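Local coordinates for protein NAD(P)H-hydrate epimerase (Saccharomyces cerevisiae, PDB 1JZT) that epimerizes the S- and R-forms of NAD(P)HX, the hydrated and damaged form of NAD(P)H, so that both epimers can be repaired by a dehydratase, at residues A42-Q46 against T213-V217; V172-T176 against P201-S205; Y216-R220 against F235-S239. All coordinates share one frame; numbering follows the deposited sequence.

Interaction 1: residues A42-Q46 against T213-V217; sequences AVCRQ and TTHYV
Tyr-216 reaches from its strand to the last turn of a helix, touching Ala-42, Gln-46 and Arg-45. Its CB sets the direction: CG stands anti to the carbonyl carbon (chi1 -71°), which sends the ring away from its own strand and under the helix. At the next level, Tyr-216 CD2 lies 3.9 Å from CB of Ala-42, whose methyl group sits over one face of the ring. Further out, Tyr-216 CE2 passes 3.5 Å from OE1 of Gln-46, now at the ring edge. The tip finishes the run: Tyr-216 OH donates to Gln-46 OE1 across 3.2 Å, a rather long bond that meets the C=O at 156° and is tilted 18° from the carbonyl plane. Arg-45 CG lies 3.9 Å from Tyr-216 OH, while the charged end of that arginine turns to a salt bridge with Asp-241. Gln-46 makes its approach through a bend at chi2, which brings OE1 back to the tyrosine and leaves NE2 3.5 Å from Thr-214 OG1, in contact but not hydrogen-bonded. The last turn of helix 28-46 thus runs roughly antiparallel to strand 214-218, the short segment axes 10.7 Å apart at closest approach. Ala-42 also touches Val-196, and Gln-46 touches Val-194, both on neighbouring strand 194-198; Tyr-216 itself leans on Lys-245 of strand 243-245, on its other flank.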
loop_
_atom_site.group_PDB
_atom_site.type_symbol
_atom_site.label_atom_id
_atom_site.label_comp_id
_atom_site.label_asym_id
_atom_site.label_seq_id
_atom_site.Cartn_x
_atom_site.Cartn_y
_atom_site.Cartn_z
ATOM N N ALA A 42 7.081 -6.383 2.523
ATOM C CA ALA A 42 7.862 -5.187 2.888
ATOM C C ALA A 42 7.709 -4.870 4.376
ATOM O O ALA A 42 8.677 -4.505 5.055
ATOM C CB ALA A 42 7.415 -3.974 2.051
ATOM N N VAL A 43 6.486 -4.999 4.880
ATOM C CA VAL A 43 6.210 -4.737 6.290
ATOM C C VAL A 43 6.962 -5.736 7.167
ATOM O O VAL A 43 7.576 -5.366 8.170
ATOM C CB VAL A 43 4.704 -4.853 6.583
ATOM C CG1 VAL A 43 4.455 -4.804 8.088
ATOM C CG2 VAL A 43 3.960 -3.736 5.875
ATOM N N CYS A 44 6.898 -7.006 6.784
ATOM C CA CYS A 44 7.576 -8.063 7.523
ATOM C C CYS A 44 9.092 -7.848 7.507
ATOM O O CYS A 44 9.774 -8.092 8.498
ATOM C CB CYS A 44 7.221 -9.428 6.910
ATOM S SG CYS A 44 7.991 -10.869 7.695
ATOM N N ARG A 45 9.620 -7.372 6.388
ATOM C CA ARG A 45 11.060 -7.161 6.284
ATOM C C ARG A 45 11.528 -5.919 7.043
ATOM O O ARG A 45 12.635 -5.892 7.584
ATOM C CB ARG A 45 11.467 -7.070 4.816
ATOM C CG ARG A 45 12.963 -7.133 4.598
ATOM C CD ARG A 45 13.295 -7.547 3.179
ATOM N NE ARG A 45 12.849 -8.907 2.873
ATOM C CZ ARG A 45 13.011 -9.483 1.684
ATOM N NH1 ARG A 45 13.605 -8.816 0.700
ATOM N NH2 ARG A 45 12.584 -10.724 1.472
ATOM N N GLN A 46 10.671 -4.904 7.091
ATOM C CA GLN A 46 10.966 -3.648 7.777
ATOM C C GLN A 46 10.742 -3.783 9.287
ATOM O O GLN A 46 11.425 -3.141 10.087
ATOM C CB GLN A 46 10.070 -2.542 7.199
ATOM C CG GLN A 46 10.461 -1.113 7.540
ATOM C CD GLN A 46 11.789 -0.698 6.928
ATOM O OE1 GLN A 46 12.151 -1.136 5.834
ATOM N NE2 GLN A 46 12.516 0.160 7.629
ATOM N N THR A 213 12.511 7.863 4.825
ATOM C CA THR A 213 11.698 6.826 4.191
ATOM C C THR A 213 12.470 5.731 3.462
ATOM O O THR A 213 13.351 6.022 2.652
ATOM C CB THR A 213 10.754 7.472 3.162
ATOM O OG1 THR A 213 10.152 8.632 3.746
ATOM C CG2 THR A 213 9.664 6.496 2.733
ATOM N N THR A 214 12.133 4.474 3.747
ATOM C CA THR A 214 12.769 3.364 3.054
ATOM C C THR A 214 11.873 3.105 1.835
ATOM O O THR A 214 10.648 3.066 1.967
ATOM C CB THR A 214 12.840 2.105 3.941
ATOM O OG1 THR A 214 13.637 2.379 5.099
ATOM C CG2 THR A 214 13.470 0.951 3.172
ATOM N N HIS A 215 12.477 2.938 0.660
ATOM C CA HIS A 215 11.721 2.733 -0.574
ATOM C C HIS A 215 11.858 1.322 -1.147
ATOM O O HIS A 215 12.964 0.814 -1.356
ATOM C CB HIS A 215 12.172 3.762 -1.630
ATOM C CG HIS A 215 11.274 3.859 -2.831
ATOM N ND1 HIS A 215 11.657 4.503 -3.990
ATOM C CD2 HIS A 215 10.005 3.431 -3.045
ATOM C CE1 HIS A 215 10.664 4.470 -4.863
ATOM N NE2 HIS A 215 9.649 3.825 -4.313
ATOM N N TYR A 216 10.707 0.704 -1.387
ATOM C CA TYR A 216 10.614 -0.628 -1.970
ATOM C C TYR A 216 9.725 -0.549 -3.206
ATOM O O TYR A 216 8.848 0.319 -3.307
ATOM C CB TYR A 216 9.940 -1.611 -1.006
ATOM C CG TYR A 216 10.731 -2.029 0.213
ATOM C CD1 TYR A 216 11.723 -3.001 0.123
ATOM C CD2 TYR A 216 10.433 -1.508 1.469
ATOM C CE1 TYR A 216 12.398 -3.455 1.261
ATOM C CE2 TYR A 216 11.097 -1.950 2.613
ATOM C CZ TYR A 216 12.076 -2.925 2.497
ATOM O OH TYR A 216 12.712 -3.375 3.623
ATOM N N VAL A 217 9.954 -1.454 -4.151
ATOM C CA VAL A 217 9.108 -1.536 -5.334
ATOM C C VAL A 217 8.588 -2.973 -5.319
ATOM O O VAL A 217 9.319 -3.900 -4.955
ATOM C CB VAL A 217 9.879 -1.276 -6.659
ATOM C CG1 VAL A 217 10.917 -2.354 -6.912
ATOM C CG2 VAL A 217 8.889 -1.206 -7.812
#

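Interaction 2: residues V172-T176 against P201-S205; sequences VDVPT and PKPCS
Asp-173 and Lys-202 meet in a buried salt bridge between two loops that follow neighbouring strands, 169-172 and 194-198. The lysine chain bends at chi2 and chi3 and brings NZ to 2.7 Å from Asp-173 OD1, arriving on the syn lone pair, the side of the other carboxylate oxygen. Asp-173 turns CG anti to the backbone N (chi1 -164°), and this carries the carboxylate across to the lysine although its CB does not point that way. The tight part of the contact lies next to this pair. Val-174 CG1 rests 3.6 Å from Cys-204 SG and 4.0 Å from Lys-202 CB, and Pro-175 CD closes on the same sulfur at 4.1 Å, so the thiol sits against two consecutive side chains. Between the two backbones the fit is looser, and a water fills in: it donates to Asp-173 O and accepts from Lys-202 N, 2.8 Å from each. Lys-202 O is gripped twice from within its own loop, by Ser-205 N and by Ser-205 OG, the latter at 2.6 Å. Asp-173 OD1 also accepts from Leu-198 N, and Lys-202 NZ also donates to Val-200 O. With a leucine in place of Asp-173, the buried ammonium of Lys-202 would probably be left without its charged mate and Leu-198 N without its acceptor. Asp-173 is predicted to bind (6S)-NADPHX, and Thr-176 to bind the potassium ion. The chemistry is therefore consistent with Lys-202 acting as a second-shell residue, helping, with Leu-198 N, to fix the rotation of the carboxylate at the edge of the substrate site.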
loop_
_atom_site.group_PDB
_atom_site.type_symbol
_atom_site.label_atom_id
_atom_site.label_comp_id
_atom_site.label_asym_id
_atom_site.label_seq_id
_atom_site.Cartn_x
_atom_site.Cartn_y
_atom_site.Cartn_z
ATOM N N VAL A 172 1.119 2.487 0.454
ATOM C CA VAL A 172 0.971 1.588 -0.679
ATOM C C VAL A 172 0.943 2.364 -1.994
ATOM O O VAL A 172 0.065 3.204 -2.224
ATOM C CB VAL A 172 -0.327 0.757 -0.569
ATOM C CG1 VAL A 172 -0.399 -0.240 -1.714
ATOM C CG2 VAL A 172 -0.363 0.033 0.770
ATOM N N ASP A 173 1.921 2.057 -2.840
ATOM C CA ASP A 173 2.100 2.650 -4.157
ATOM C C ASP A 173 2.581 4.103 -4.121
ATOM O O ASP A 173 3.667 4.412 -4.618
ATOM C CB ASP A 173 0.814 2.541 -4.977
ATOM C CG ASP A 173 1.063 2.773 -6.448
ATOM O OD1 ASP A 173 2.129 2.331 -6.931
ATOM O OD2 ASP A 173 0.202 3.379 -7.121
ATOM N N VAL A 174 1.764 4.982 -3.551
ATOM C CA VAL A 174 2.087 6.400 -3.409
ATOM C C VAL A 174 1.511 6.900 -2.085
ATOM O O VAL A 174 0.535 6.350 -1.576
ATOM C CB VAL A 174 1.492 7.264 -4.566
ATOM C CG1 VAL A 174 2.189 6.946 -5.871
ATOM C CG2 VAL A 174 -0.009 7.023 -4.692
ATOM N N PRO A 175 2.124 7.940 -1.494
ATOM C CA PRO A 175 1.627 8.484 -0.223
ATOM C C PRO A 175 0.278 9.148 -0.479
ATOM O O PRO A 175 0.168 10.018 -1.342
ATOM C CB PRO A 175 2.702 9.502 0.166
ATOM C CG PRO A 175 3.948 8.966 -0.500
ATOM C CD PRO A 175 3.423 8.537 -1.848
ATOM N N THR A 176 -0.750 8.735 0.252
ATOM C CA THR A 176 -2.077 9.307 0.059
ATOM C C THR A 176 -2.059 10.821 0.279
ATOM O O THR A 176 -1.495 11.308 1.256
ATOM C CB THR A 176 -3.092 8.641 1.006
ATOM O OG1 THR A 176 -3.205 7.250 0.672
ATOM C CG2 THR A 176 -4.457 9.299 0.887
ATOM N N PRO A 201 7.684 2.883 -9.682
ATOM C CA PRO A 201 7.463 4.101 -8.903
ATOM C C PRO A 201 6.938 5.243 -9.763
ATOM O O PRO A 201 7.259 5.340 -10.950
ATOM C CB PRO A 201 8.848 4.405 -8.335
ATOM C CG PRO A 201 9.473 3.035 -8.228
ATOM C CD PRO A 201 9.077 2.429 -9.549
ATOM N N LYS A 202 6.121 6.092 -9.154
ATOM C CA LYS A 202 5.561 7.260 -9.828
ATOM C C LYS A 202 6.460 8.457 -9.515
ATOM O O LYS A 202 7.266 8.407 -8.579
ATOM C CB LYS A 202 4.135 7.513 -9.336
ATOM C CG LYS A 202 3.050 6.906 -10.222
ATOM C CD LYS A 202 3.237 5.401 -10.427
ATOM C CE LYS A 202 2.869 4.628 -9.168
ATOM N NZ LYS A 202 2.877 3.148 -9.402
ATOM N N PRO A 203 6.333 9.548 -10.288
ATOM C CA PRO A 203 7.137 10.760 -10.105
ATOM C C PRO A 203 7.215 11.293 -8.679
ATOM O O PRO A 203 8.262 11.775 -8.255
ATOM C CB PRO A 203 6.479 11.754 -11.059
ATOM C CG PRO A 203 5.999 10.864 -12.169
ATOM C CD PRO A 203 5.371 9.732 -11.390
ATOM N N CYS A 204 6.116 11.206 -7.937
ATOM C CA CYS A 204 6.111 11.711 -6.568
ATOM C C CYS A 204 7.115 10.984 -5.667
ATOM O O CYS A 204 7.545 11.534 -4.654
ATOM C CB CYS A 204 4.704 11.616 -5.968
ATOM S SG CYS A 204 4.098 9.939 -5.674
ATOM N N SER A 205 7.498 9.763 -6.042
ATOM C CA SER A 205 8.445 8.986 -5.248
ATOM C C SER A 205 9.817 9.650 -5.127
ATOM O O SER A 205 10.564 9.381 -4.186
ATOM C CB SER A 205 8.617 7.574 -5.834
ATOM O OG SER A 205 9.254 7.610 -7.103
HETATM O O HOH W 1 5.577 5.411 -6.481
#

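Interaction 3: residues Y216-R220 against F235-S239; sequences YVGGR and FGYES
Arg-220 lies along Tyr-237, the two side chains side by side and running in opposite senses. Arg-220 CB sits over one face of the tyrosine ring in a CH-pi contact, 4.0 Å from the centroid, and the extended chain then carries the guanidinium over Tyr-237 CB, its plane 18° from that of the ring. At the far end Arg-220 NH1 donates to Ser-239 O, 2.8 Å away and nearly straight at 164°; the acceptor lies in the guanidinium plane, whereas the nitrogen stands above the carbonyl plane. NH1 also serves Asp-241 O. Arg-220 NH2 gives Ser-239 O a weak second bond, and a stronger one, 2.8 Å, to a water that donates back to that carbonyl.

Strand 214-218 runs antiparallel to the short outer strand 243-245, and residues 235-239 belong to the connection between them. Gly-236 centres an inverse gamma turn there, closed by a weak bond from Tyr-237 N to Phe-235 O, and Phe-235 and Tyr-237 both turn inward from it. Val-217 CG1 lies over the Phe-235 ring, 4.2 Å from its centroid. The tyrosine hydroxyl is satisfied by water: Tyr-237 OH donates across 2.7 Å to a molecule in its ring plane, which in turn donates to Gly-219 O. The carbonyl of Gly-218 is also near, but its angle to Tyr-237 OH is too poor for a bond.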
loop_
_atom_site.group_PDB
_atom_site.type_symbol
_atom_site.label_atom_id
_atom_site.label_comp_id
_atom_site.label_asym_id
_atom_site.label_seq_id
_atom_site.Cartn_x
_atom_site.Cartn_y
_atom_site.Cartn_z
ATOM N N TYR A 216 10.707 0.704 -1.387
ATOM C CA TYR A 216 10.614 -0.628 -1.970
ATOM C C TYR A 216 9.725 -0.549 -3.206
ATOM O O TYR A 216 8.848 0.319 -3.307
ATOM C CB TYR A 216 9.940 -1.611 -1.006
ATOM C CG TYR A 216 10.731 -2.029 0.213
ATOM C CD1 TYR A 216 11.723 -3.001 0.123
ATOM C CD2 TYR A 216 10.433 -1.508 1.469
ATOM C CE1 TYR A 216 12.398 -3.455 1.261
ATOM C CE2 TYR A 216 11.097 -1.950 2.613
ATOM C CZ TYR A 216 12.076 -2.925 2.497
ATOM O OH TYR A 216 12.712 -3.375 3.623
ATOM N N VAL A 217 9.954 -1.454 -4.151
ATOM C CA VAL A 217 9.108 -1.536 -5.334
ATOM C C VAL A 217 8.588 -2.973 -5.319
ATOM O O VAL A 217 9.319 -3.900 -4.955
ATOM C CB VAL A 217 9.879 -1.276 -6.659
ATOM C CG1 VAL A 217 10.917 -2.354 -6.912
ATOM C CG2 VAL A 217 8.889 -1.206 -7.812
ATOM N N GLY A 218 7.324 -3.147 -5.688
ATOM C CA GLY A 218 6.713 -4.466 -5.688
ATOM C C GLY A 218 5.889 -4.711 -6.937
ATOM O O GLY A 218 5.736 -3.817 -7.768
ATOM N N GLY A 219 5.356 -5.921 -7.073
ATOM C CA GLY A 219 4.576 -6.252 -8.253
ATOM C C GLY A 219 5.511 -6.854 -9.284
ATOM O O GLY A 219 5.807 -6.240 -10.310
ATOM N N ARG A 220 5.978 -8.069 -9.010
ATOM C CA ARG A 220 6.910 -8.753 -9.901
ATOM C C ARG A 220 6.182 -9.524 -11.001
ATOM O O ARG A 220 6.006 -10.736 -10.909
ATOM C CB ARG A 220 7.791 -9.699 -9.078
ATOM C CG ARG A 220 8.949 -10.340 -9.830
ATOM C CD ARG A 220 9.865 -11.097 -8.871
ATOM N NE ARG A 220 11.012 -11.692 -9.564
ATOM C CZ ARG A 220 11.964 -12.400 -8.963
ATOM N NH1 ARG A 220 11.914 -12.605 -7.646
ATOM N NH2 ARG A 220 12.963 -12.909 -9.673
ATOM N N PHE A 235 12.719 -4.406 -12.680
ATOM C CA PHE A 235 13.525 -4.394 -11.463
ATOM C C PHE A 235 14.178 -5.725 -11.100
ATOM O O PHE A 235 13.593 -6.794 -11.276
ATOM C CB PHE A 235 12.678 -3.874 -10.303
ATOM C CG PHE A 235 12.231 -2.462 -10.494
ATOM C CD1 PHE A 235 13.085 -1.406 -10.197
ATOM C CD2 PHE A 235 10.991 -2.187 -11.067
ATOM C CE1 PHE A 235 12.710 -0.093 -10.475
ATOM C CE2 PHE A 235 10.609 -0.882 -11.349
ATOM C CZ PHE A 235 11.471 0.167 -11.054
ATOM N N GLY A 236 15.400 -5.638 -10.583
ATOM C CA GLY A 236 16.146 -6.826 -10.219
ATOM C C GLY A 236 15.794 -7.458 -8.885
ATOM O O GLY A 236 16.625 -7.512 -7.971
ATOM N N TYR A 237 14.561 -7.941 -8.774
ATOM C CA TYR A 237 14.102 -8.610 -7.566
ATOM C C TYR A 237 15.092 -9.722 -7.252
ATOM O O TYR A 237 15.512 -10.449 -8.152
ATOM C CB TYR A 237 12.717 -9.211 -7.804
ATOM C CG TYR A 237 11.649 -8.172 -8.000
ATOM C CD1 TYR A 237 11.091 -7.518 -6.905
ATOM C CD2 TYR A 237 11.223 -7.807 -9.276
ATOM C CE1 TYR A 237 10.139 -6.529 -7.068
ATOM C CE2 TYR A 237 10.266 -6.809 -9.453
ATOM C CZ TYR A 237 9.729 -6.177 -8.345
ATOM O OH TYR A 237 8.781 -5.195 -8.498
ATOM N N GLU A 238 15.463 -9.849 -5.980
ATOM C CA GLU A 238 16.405 -10.875 -5.545
ATOM C C GLU A 238 15.700 -12.178 -5.207
ATOM O O GLU A 238 14.600 -12.166 -4.657
ATOM C CB GLU A 238 17.173 -10.389 -4.313
ATOM C CG GLU A 238 18.080 -9.197 -4.583
ATOM C CD GLU A 238 18.632 -8.563 -3.318
ATOM O OE1 GLU A 238 18.656 -9.229 -2.256
ATOM O OE2 GLU A 238 19.058 -7.391 -3.397
ATOM N N SER A 239 16.334 -13.300 -5.539
ATOM C CA SER A 239 15.770 -14.614 -5.236
ATOM C C SER A 239 14.305 -14.699 -5.673
ATOM O O SER A 239 13.972 -14.379 -6.812
ATOM C CB SER A 239 15.893 -14.875 -3.732
ATOM O OG SER A 239 15.448 -16.172 -3.391
HETATM O O HOH W 2 7.798 -4.327 -10.884
HETATM O O HOH W 3 15.450 -14.014 -9.068
#

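How the interactions relate
Interaction 2 is the buried one; interactions 1 and 3 are only partly buried and share Tyr-216 and Val-217 of strand 214-218. Consecutive residues of that strand serve different contacts: Tyr-216 faces helix 28-46 in interaction 1, while Val-217 turns to the 235-239 loop in interaction 3. Interaction 2 touches both, since Pro-201 packs on His-215, Val-217 and Phe-235. The chemistry changes with place. Near the predicted substrate site, a buried ion pair and one bridging water join two loops; under the helix, a single hydrogen bond between neutral groups accompanies ring packing; toward the surface, an arginine holds a backbone carbonyl with help from solvent.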